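Local coordinates for eukaryotic peptide chain release factor GTP-binding subunit (Schizosaccharomyces pombe, PDB 1R5B), which is the GTP-binding subunit of a eukaryotic translation release factor, a multidomain protein of the elongation factor Tu type with a P-loop domain and beta-sheet domains, at residues V44-I49 with F123-A128; T362-A367 with I425-T430. One frame throughout, in Å; residues are numbered along the deposited sequence.

Overall arrangement
Interaction 1 comes first along the chain and is complete before interaction 2 begins, so the two lie in series. Residues 44-49 and 123-128 pair parallel strands 42-50 and 121-125 in the mixed sheet of the GTP-binding domain, whereas 362-367 and 425-430 pair antiparallel strands 364-371 and 426-430 in a separate six-stranded sheet of the C-terminal, eEF1A-like domain. Their centres are about 35 Å apart, their nearest atoms about 21 Å apart, and they share neither sheet nor helix. Each contact therefore joins strands locally within its own domain, and neither bridges the two. An antiparallel sheet built from strands between residues 275 and 353 comes between them in sequence, giving a modular, elongation-factor-like chain.

Interaction 1: residues V44-I49 with F123-A128; sequences VNIVFI and FSLLDA
Three backbone hydrogen bonds define a parallel pairing of Val44 with Phe123, Asn45 with Ser124 and Ile46 with Leu125. Ser124 N reaches Val44 O at 2.8 Å, nearly along the C=O axis. Ile46 N then gives the straightest bond, to Ser124 O (3.0 Å, 173° at the hydrogen), and Leu126 N closes on Ile46 O at 2.9 Å; both donors lie in the carbonyl plane. Ile46 thus uses its N and its O toward the same neighbour, while Asn45 and Val47 turn their backbone bonds to Asp146 and strand 147-153, which places 42-50 inside the sheet. A CA-H...O contact from Phe123 CA to Val44 O (3.3 Å) adds a second, weaker approach to that carbonyl.

Apolar contacts form on the face bearing Val44, Ile46, Phe123 and Leu125. Val44 CG1, anti to its backbone N, runs alongside the Phe123 ring and meets CD2 at 3.8 Å. Ile46 CG2 occupies the crowded position between N and C and touches Phe123 CB at 3.9 Å. Leu125 CD2 comes obliquely against the Phe48 ring, 3.4 Å from CE1, a tight fit; helix 56-66 also packs on that ring. On the opposite face the Leu126 methyls lie obliquely against Asn45 CB. Past the last bridged pair, where 123-128 leaves the strand, Val47 CG2 meets Ala128 CA at 3.7 Å.

Asp127 points away from strand 44-49 and forms a salt bridge with Arg113. Strand 42-50 leading into a probable P-loop, beside a parallel strand that runs into Asp127-Ala128, is the nucleotide-site framework of P-loop GTPases, with Asp127 consistent with the aspartate that opens the DxxG motif.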
ATOM      1  N   VAL A  44       7.139   0.262   2.818  1.00 30.65           N
ATOM      2  CA  VAL A  44       6.286  -0.002   3.974  1.00 30.49           C
ATOM      3  C   VAL A  44       7.160  -0.200   5.211  1.00 29.87           C
ATOM      4  O   VAL A  44       8.258  -0.737   5.109  1.00 29.55           O
ATOM      5  CB  VAL A  44       5.453  -1.276   3.731  1.00 30.51           C
ATOM      6  CG1 VAL A  44       4.548  -1.571   4.888  1.00 30.92           C
ATOM      7  CG2 VAL A  44       4.640  -1.111   2.467  1.00 31.61           C
ATOM      8  N   ASN A  45       6.685   0.264   6.362  1.00 29.42           N
ATOM      9  CA  ASN A  45       7.366   0.060   7.637  1.00 29.31           C
ATOM     10  C   ASN A  45       6.647  -1.011   8.423  1.00 29.56           C
ATOM     11  O   ASN A  45       5.424  -0.952   8.601  1.00 29.50           O
ATOM     12  CB  ASN A  45       7.362   1.344   8.469  1.00 29.43           C
ATOM     13  CG  ASN A  45       8.264   2.430   7.898  1.00 28.54           C
ATOM     14  OD1 ASN A  45       8.075   3.607   8.184  1.00 29.76           O
ATOM     15  ND2 ASN A  45       9.242   2.042   7.108  1.00 26.27           N
ATOM     16  N   ILE A  46       7.396  -1.988   8.898  1.00 30.04           N
ATOM     17  CA  ILE A  46       6.832  -3.119   9.629  1.00 30.72           C
ATOM     18  C   ILE A  46       7.596  -3.326  10.918  1.00 31.36           C
ATOM     19  O   ILE A  46       8.821  -3.195  10.957  1.00 31.90           O
ATOM     20  CB  ILE A  46       6.836  -4.391   8.756  1.00 30.49           C
ATOM     21  CG1 ILE A  46       6.070  -5.519   9.441  1.00 30.25           C
ATOM     22  CG2 ILE A  46       8.246  -4.829   8.426  1.00 31.29           C
ATOM     23  CD1 ILE A  46       5.694  -6.638   8.497  1.00 29.76           C
ATOM     24  N   VAL A  47       6.871  -3.621  11.982  1.00 32.28           N
ATOM     25  CA  VAL A  47       7.487  -3.879  13.270  1.00 33.18           C
ATOM     26  C   VAL A  47       6.972  -5.206  13.800  1.00 34.25           C
ATOM     27  O   VAL A  47       5.795  -5.511  13.664  1.00 34.42           O
ATOM     28  CB  VAL A  47       7.224  -2.742  14.268  1.00 33.25           C
ATOM     29  CG1 VAL A  47       5.727  -2.597  14.599  1.00 33.19           C
ATOM     30  CG2 VAL A  47       8.027  -2.953  15.527  1.00 33.47           C
ATOM     31  N   PHE A  48       7.874  -5.992  14.378  1.00 35.41           N
ATOM     32  CA  PHE A  48       7.546  -7.287  14.959  1.00 36.37           C
ATOM     33  C   PHE A  48       7.606  -7.190  16.480  1.00 36.51           C
ATOM     34  O   PHE A  48       8.524  -6.596  17.039  1.00 35.72           O
ATOM     35  CB  PHE A  48       8.520  -8.358  14.460  1.00 36.62           C
ATOM     36  CG  PHE A  48       8.282  -8.766  13.046  1.00 38.51           C
ATOM     37  CD1 PHE A  48       8.652  -7.944  12.010  1.00 40.64           C
ATOM     38  CD2 PHE A  48       7.664  -9.962  12.750  1.00 40.72           C
ATOM     39  CE1 PHE A  48       8.420  -8.314  10.700  1.00 41.47           C
ATOM     40  CE2 PHE A  48       7.433 -10.334  11.437  1.00 41.39           C
ATOM     41  CZ  PHE A  48       7.813  -9.510  10.417  1.00 41.22           C
ATOM     42  N   ILE A  49       6.606  -7.778  17.127  1.00 37.42           N
ATOM     43  CA  ILE A  49       6.438  -7.721  18.578  1.00 37.97           C
ATOM     44  C   ILE A  49       6.229  -9.131  19.128  1.00 38.05           C
ATOM     45  O   ILE A  49       5.626  -9.978  18.481  1.00 37.54           O
ATOM     46  CB  ILE A  49       5.222  -6.837  18.928  1.00 38.32           C
ATOM     47  CG1 ILE A  49       5.408  -5.428  18.360  1.00 38.40           C
ATOM     48  CG2 ILE A  49       5.004  -6.773  20.437  1.00 38.71           C
ATOM     49  CD1 ILE A  49       4.269  -4.490  18.674  1.00 39.10           C
ATOM     50  N   PHE A 123       9.615  -3.794   2.598  1.00 33.79           N
ATOM     51  CA  PHE A 123       9.329  -3.637   4.019  1.00 33.90           C
ATOM     52  C   PHE A 123      10.576  -3.317   4.825  1.00 34.92           C
ATOM     53  O   PHE A 123      11.462  -4.150   4.967  1.00 35.33           O
ATOM     54  CB  PHE A 123       8.694  -4.899   4.573  1.00 33.28           C
ATOM     55  CG  PHE A 123       7.426  -5.272   3.894  1.00 31.95           C
ATOM     56  CD1 PHE A 123       7.447  -5.991   2.720  1.00 30.93           C
ATOM     57  CD2 PHE A 123       6.212  -4.909   4.423  1.00 31.72           C
ATOM     58  CE1 PHE A 123       6.292  -6.336   2.093  1.00 31.04           C
ATOM     59  CE2 PHE A 123       5.041  -5.255   3.791  1.00 32.12           C
ATOM     60  CZ  PHE A 123       5.084  -5.969   2.620  1.00 31.55           C
ATOM     61  N   SER A 124      10.629  -2.109   5.363  1.00 35.73           N
ATOM     62  CA  SER A 124      11.686  -1.711   6.273  1.00 36.49           C
ATOM     63  C   SER A 124      11.354  -2.183   7.691  1.00 37.27           C
ATOM     64  O   SER A 124      10.301  -1.845   8.226  1.00 36.69           O
ATOM     65  CB  SER A 124      11.842  -0.191   6.213  1.00 36.34           C
ATOM     66  OG  SER A 124      12.662   0.284   7.256  1.00 36.88           O
ATOM     67  N   LEU A 125      12.242  -2.972   8.298  1.00 38.37           N
ATOM     68  CA  LEU A 125      12.005  -3.485   9.659  1.00 39.39           C
ATOM     69  C   LEU A 125      12.390  -2.470  10.728  1.00 40.11           C
ATOM     70  O   LEU A 125      13.552  -2.122  10.845  1.00 40.02           O
ATOM     71  CB  LEU A 125      12.789  -4.773   9.906  1.00 39.46           C
ATOM     72  CG  LEU A 125      12.395  -6.016   9.104  1.00 39.99           C
ATOM     73  CD1 LEU A 125      13.617  -6.858   8.821  1.00 41.39           C
ATOM     74  CD2 LEU A 125      11.373  -6.850   9.840  1.00 40.88           C
ATOM     75  N   LEU A 126      11.411  -2.003  11.503  1.00 41.44           N
ATOM     76  CA  LEU A 126      11.654  -1.073  12.609  1.00 42.32           C
ATOM     77  C   LEU A 126      12.022  -1.816  13.899  1.00 43.91           C
ATOM     78  O   LEU A 126      11.799  -3.022  14.020  1.00 44.05           O
ATOM     79  CB  LEU A 126      10.407  -0.213  12.869  1.00 42.07           C
ATOM     80  CG  LEU A 126       9.707   0.520  11.715  1.00 40.80           C
ATOM     81  CD1 LEU A 126       8.716   1.538  12.248  1.00 39.33           C
ATOM     82  CD2 LEU A 126      10.691   1.207  10.792  1.00 40.47           C
ATOM     83  N   ASP A 127      12.562  -1.085  14.871  1.00 45.76           N
ATOM     84  CA  ASP A 127      12.868  -1.645  16.196  1.00 47.21           C
ATOM     85  C   ASP A 127      11.657  -1.573  17.123  1.00 48.24           C
ATOM     86  O   ASP A 127      10.981  -0.545  17.184  1.00 48.42           O
ATOM     87  CB  ASP A 127      14.060  -0.918  16.821  1.00 47.40           C
ATOM     88  CG  ASP A 127      15.306  -0.990  15.947  1.00 48.12           C
ATOM     89  OD1 ASP A 127      15.470  -2.016  15.246  1.00 48.78           O
ATOM     90  OD2 ASP A 127      16.158  -0.068  15.874  1.00 48.65           O
ATOM     91  N   ALA A 128      11.430  -2.656  17.875  1.00 49.60           N
ATOM     92  CA  ALA A 128      10.145  -2.929  18.549  1.00 50.25           C
ATOM     93  C   ALA A 128       9.600  -1.897  19.554  1.00 50.89           C
ATOM     94  O   ALA A 128       8.424  -1.527  19.449  1.00 51.27           O
ATOM     95  CB  ALA A 128      10.168  -4.336  19.195  1.00 50.48           C
TER

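Interaction 2: residues T362-A367 with I425-T430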
ATOM      1  N   THR A 362      -1.944  21.200  -9.387  1.00 29.55           N
ATOM      2  CA  THR A 362      -0.989  22.136  -9.958  1.00 29.80           C
ATOM      3  C   THR A 362      -1.033  22.100 -11.469  1.00 29.79           C
ATOM      4  O   THR A 362      -1.663  21.228 -12.051  1.00 29.18           O
ATOM      5  CB  THR A 362       0.430  21.798  -9.441  1.00 29.87           C
ATOM      6  OG1 THR A 362       1.338  22.866  -9.713  1.00 29.36           O
ATOM      7  CG2 THR A 362       1.022  20.614 -10.187  1.00 30.72           C
ATOM      8  N   THR A 363      -0.370  23.071 -12.087  1.00 30.27           N
ATOM      9  CA  THR A 363      -0.143  23.064 -13.524  1.00 30.80           C
ATOM     10  C   THR A 363       1.336  22.861 -13.851  1.00 31.62           C
ATOM     11  O   THR A 363       1.710  22.851 -15.016  1.00 31.75           O
ATOM     12  CB  THR A 363      -0.630  24.390 -14.162  1.00 30.61           C
ATOM     13  OG1 THR A 363      -0.118  25.507 -13.423  1.00 30.54           O
ATOM     14  CG2 THR A 363      -2.136  24.534 -14.056  1.00 30.25           C
ATOM     15  N   ARG A 364       2.179  22.707 -12.831  1.00 32.67           N
ATOM     16  CA  ARG A 364       3.631  22.662 -13.032  1.00 33.54           C
ATOM     17  C   ARG A 364       4.316  21.603 -12.169  1.00 33.69           C
ATOM     18  O   ARG A 364       4.197  21.625 -10.950  1.00 33.88           O
ATOM     19  CB  ARG A 364       4.241  24.039 -12.747  1.00 33.69           C
ATOM     20  CG  ARG A 364       3.778  25.105 -13.715  1.00 34.74           C
ATOM     21  CD  ARG A 364       4.513  26.427 -13.604  1.00 35.98           C
ATOM     22  NE  ARG A 364       3.775  27.506 -14.260  1.00 37.25           N
ATOM     23  CZ  ARG A 364       2.769  28.199 -13.715  1.00 38.40           C
ATOM     24  NH1 ARG A 364       2.352  27.943 -12.479  1.00 38.43           N
ATOM     25  NH2 ARG A 364       2.179  29.173 -14.412  1.00 38.94           N
ATOM     26  N   PHE A 365       5.046  20.696 -12.817  1.00 34.02           N
ATOM     27  CA  PHE A 365       5.716  19.595 -12.121  1.00 34.21           C
ATOM     28  C   PHE A 365       6.817  18.916 -12.931  1.00 34.75           C
ATOM     29  O   PHE A 365       6.819  18.956 -14.158  1.00 34.74           O
ATOM     30  CB  PHE A 365       4.693  18.530 -11.739  1.00 34.03           C
ATOM     31  CG  PHE A 365       4.023  17.875 -12.913  1.00 32.65           C
ATOM     32  CD1 PHE A 365       2.937  18.468 -13.510  1.00 32.21           C
ATOM     33  CD2 PHE A 365       4.462  16.654 -13.399  1.00 32.05           C
ATOM     34  CE1 PHE A 365       2.301  17.871 -14.566  1.00 31.93           C
ATOM     35  CE2 PHE A 365       3.824  16.056 -14.466  1.00 31.83           C
ATOM     36  CZ  PHE A 365       2.737  16.676 -15.043  1.00 31.55           C
ATOM     37  N   ILE A 366       7.718  18.238 -12.224  1.00 35.42           N
ATOM     38  CA  ILE A 366       8.811  17.479 -12.835  1.00 35.82           C
ATOM     39  C   ILE A 366       8.411  16.003 -12.957  1.00 36.09           C
ATOM     40  O   ILE A 366       7.683  15.497 -12.109  1.00 36.26           O
ATOM     41  CB  ILE A 366      10.086  17.654 -11.990  1.00 35.91           C
ATOM     42  CG1 ILE A 366      10.340  19.152 -11.735  1.00 36.09           C
ATOM     43  CG2 ILE A 366      11.278  17.010 -12.691  1.00 36.11           C
ATOM     44  CD1 ILE A 366      11.623  19.464 -10.990  1.00 36.25           C
ATOM     45  N   ALA A 367       8.881  15.319 -14.004  1.00 36.62           N
ATOM     46  CA  ALA A 367       8.413  13.957 -14.324  1.00 36.81           C
ATOM     47  C   ALA A 367       9.384  13.091 -15.157  1.00 37.23           C
ATOM     48  O   ALA A 367       9.788  13.484 -16.263  1.00 36.66           O
ATOM     49  CB  ALA A 367       7.075  14.036 -15.039  1.00 36.86           C
ATOM     50  N   ILE A 425      13.933  13.590 -17.219  1.00 38.79           N
ATOM     51  CA  ILE A 425      13.609  14.260 -15.947  1.00 39.08           C
ATOM     52  C   ILE A 425      13.464  15.787 -16.174  1.00 39.28           C
ATOM     53  O   ILE A 425      14.456  16.518 -16.190  1.00 39.52           O
ATOM     54  CB  ILE A 425      14.630  13.857 -14.782  1.00 39.15           C
ATOM     55  CG1 ILE A 425      15.300  15.058 -14.073  1.00 39.12           C
ATOM     56  CG2 ILE A 425      15.681  12.855 -15.269  1.00 39.10           C
ATOM     57  CD1 ILE A 425      14.384  15.840 -13.123  1.00 38.79           C
ATOM     58  N   ALA A 426      12.230  16.261 -16.387  1.00 39.45           N
ATOM     59  CA  ALA A 426      11.995  17.680 -16.726  1.00 39.41           C
ATOM     60  C   ALA A 426      10.582  18.228 -16.458  1.00 39.49           C
ATOM     61  O   ALA A 426       9.639  17.473 -16.193  1.00 39.33           O
ATOM     62  CB  ALA A 426      12.356  17.918 -18.170  1.00 39.55           C
ATOM     63  N   GLU A 427      10.461  19.558 -16.559  1.00 39.49           N
ATOM     64  CA  GLU A 427       9.216  20.288 -16.258  1.00 39.32           C
ATOM     65  C   GLU A 427       8.096  19.995 -17.255  1.00 38.96           C
ATOM     66  O   GLU A 427       8.333  19.861 -18.457  1.00 38.80           O
ATOM     67  CB  GLU A 427       9.448  21.814 -16.216  1.00 39.38           C
ATOM     68  CG  GLU A 427       9.571  22.406 -14.814  1.00 39.84           C
ATOM     69  CD  GLU A 427       9.190  23.876 -14.745  1.00 39.93           C
ATOM     70  OE1 GLU A 427      10.093  24.721 -14.559  1.00 40.06           O
ATOM     71  OE2 GLU A 427       7.985  24.189 -14.867  1.00 40.27           O
ATOM     72  N   LEU A 428       6.879  19.920 -16.728  1.00 38.49           N
ATOM     73  CA  LEU A 428       5.676  19.714 -17.521  1.00 38.20           C
ATOM     74  C   LEU A 428       4.630  20.741 -17.108  1.00 37.69           C
ATOM     75  O   LEU A 428       4.714  21.325 -16.030  1.00 37.70           O
ATOM     76  CB  LEU A 428       5.119  18.308 -17.323  1.00 38.30           C
ATOM     77  CG  LEU A 428       5.429  17.320 -18.448  1.00 38.75           C
ATOM     78  CD1 LEU A 428       6.940  17.080 -18.531  1.00 39.38           C
ATOM     79  CD2 LEU A 428       4.668  15.994 -18.257  1.00 39.03           C
ATOM     80  N   GLU A 429       3.646  20.948 -17.977  1.00 37.01           N
ATOM     81  CA  GLU A 429       2.619  21.947 -17.753  1.00 36.28           C
ATOM     82  C   GLU A 429       1.294  21.489 -18.366  1.00 35.72           C
ATOM     83  O   GLU A 429       1.273  20.831 -19.431  1.00 35.67           O
ATOM     84  CB  GLU A 429       3.068  23.303 -18.324  1.00 36.55           C
ATOM     85  CG  GLU A 429       3.538  24.301 -17.268  1.00 36.97           C
ATOM     86  CD  GLU A 429       3.868  25.673 -17.840  1.00 37.27           C
ATOM     87  OE1 GLU A 429       2.985  26.288 -18.476  1.00 37.54           O
ATOM     88  OE2 GLU A 429       5.014  26.140 -17.650  1.00 37.53           O
ATOM     89  N   THR A 430       0.194  21.847 -17.685  1.00 35.13           N
ATOM     90  CA  THR A 430      -1.170  21.603 -18.178  1.00 34.55           C
ATOM     91  C   THR A 430      -1.921  22.911 -18.421  1.00 34.09           C
ATOM     92  O   THR A 430      -1.494  23.963 -17.947  1.00 34.10           O
ATOM     93  CB  THR A 430      -1.944  20.779 -17.162  1.00 34.41           C
ATOM     94  OG1 THR A 430      -1.765  21.342 -15.857  1.00 34.00           O
ATOM     95  CG2 THR A 430      -1.371  19.388 -17.038  1.00 34.35           C
TER
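Phe365 takes the crowded first torsion, CG between backbone N and carbonyl carbon (chi1 63°), which swings its ring across to strand 426-430. Leu428 CB then sits over one ring face, 3.9 Å from the Phe365 centroid and 20° off the normal, a CH-pi contact offset toward the CZ side. On the other face of the sheet the Arg364 chain is extended from CG to NE and the Glu429 chain beyond CG, so the two run side by side, Arg364 CG 3.7 Å from Glu429 CG. Arg364 NE to Glu429 OE2 is a long salt bridge of 3.9 Å, the oxygen at the guanidinium edge and the two planes 67° apart. Arg364 NH1 also has a long, weak ion pair with Asp467. At the other end of the pairing Ile366 CG2 lies 3.3 Å from Ile425 CD1, a close approach that, with the unstaggered first torsion of Ile425, may mean some strain.

The backbone sets the antiparallel register. Phe365 and Leu428 are a hydrogen-bonded pair, Leu428 N to Phe365 O short at 2.7 Å and Phe365 N to Leu428 O longer at 3.3 Å, its donor above the carbonyl plane. Ala367 N bonds Ala426 O, also from above the plane, and Thr430 N meets a lone pair of Thr363 O. Across the corner at Thr363, Thr362 OG1 accepts from Arg364 N in an ST turn and also bonds Leu466 O.

Glu427 has its salt bridge with Lys399. The contact is probably held mainly by its backbone bonds and the Phe365-Leu428 packing, the long Arg364-Glu429 attraction contributing little.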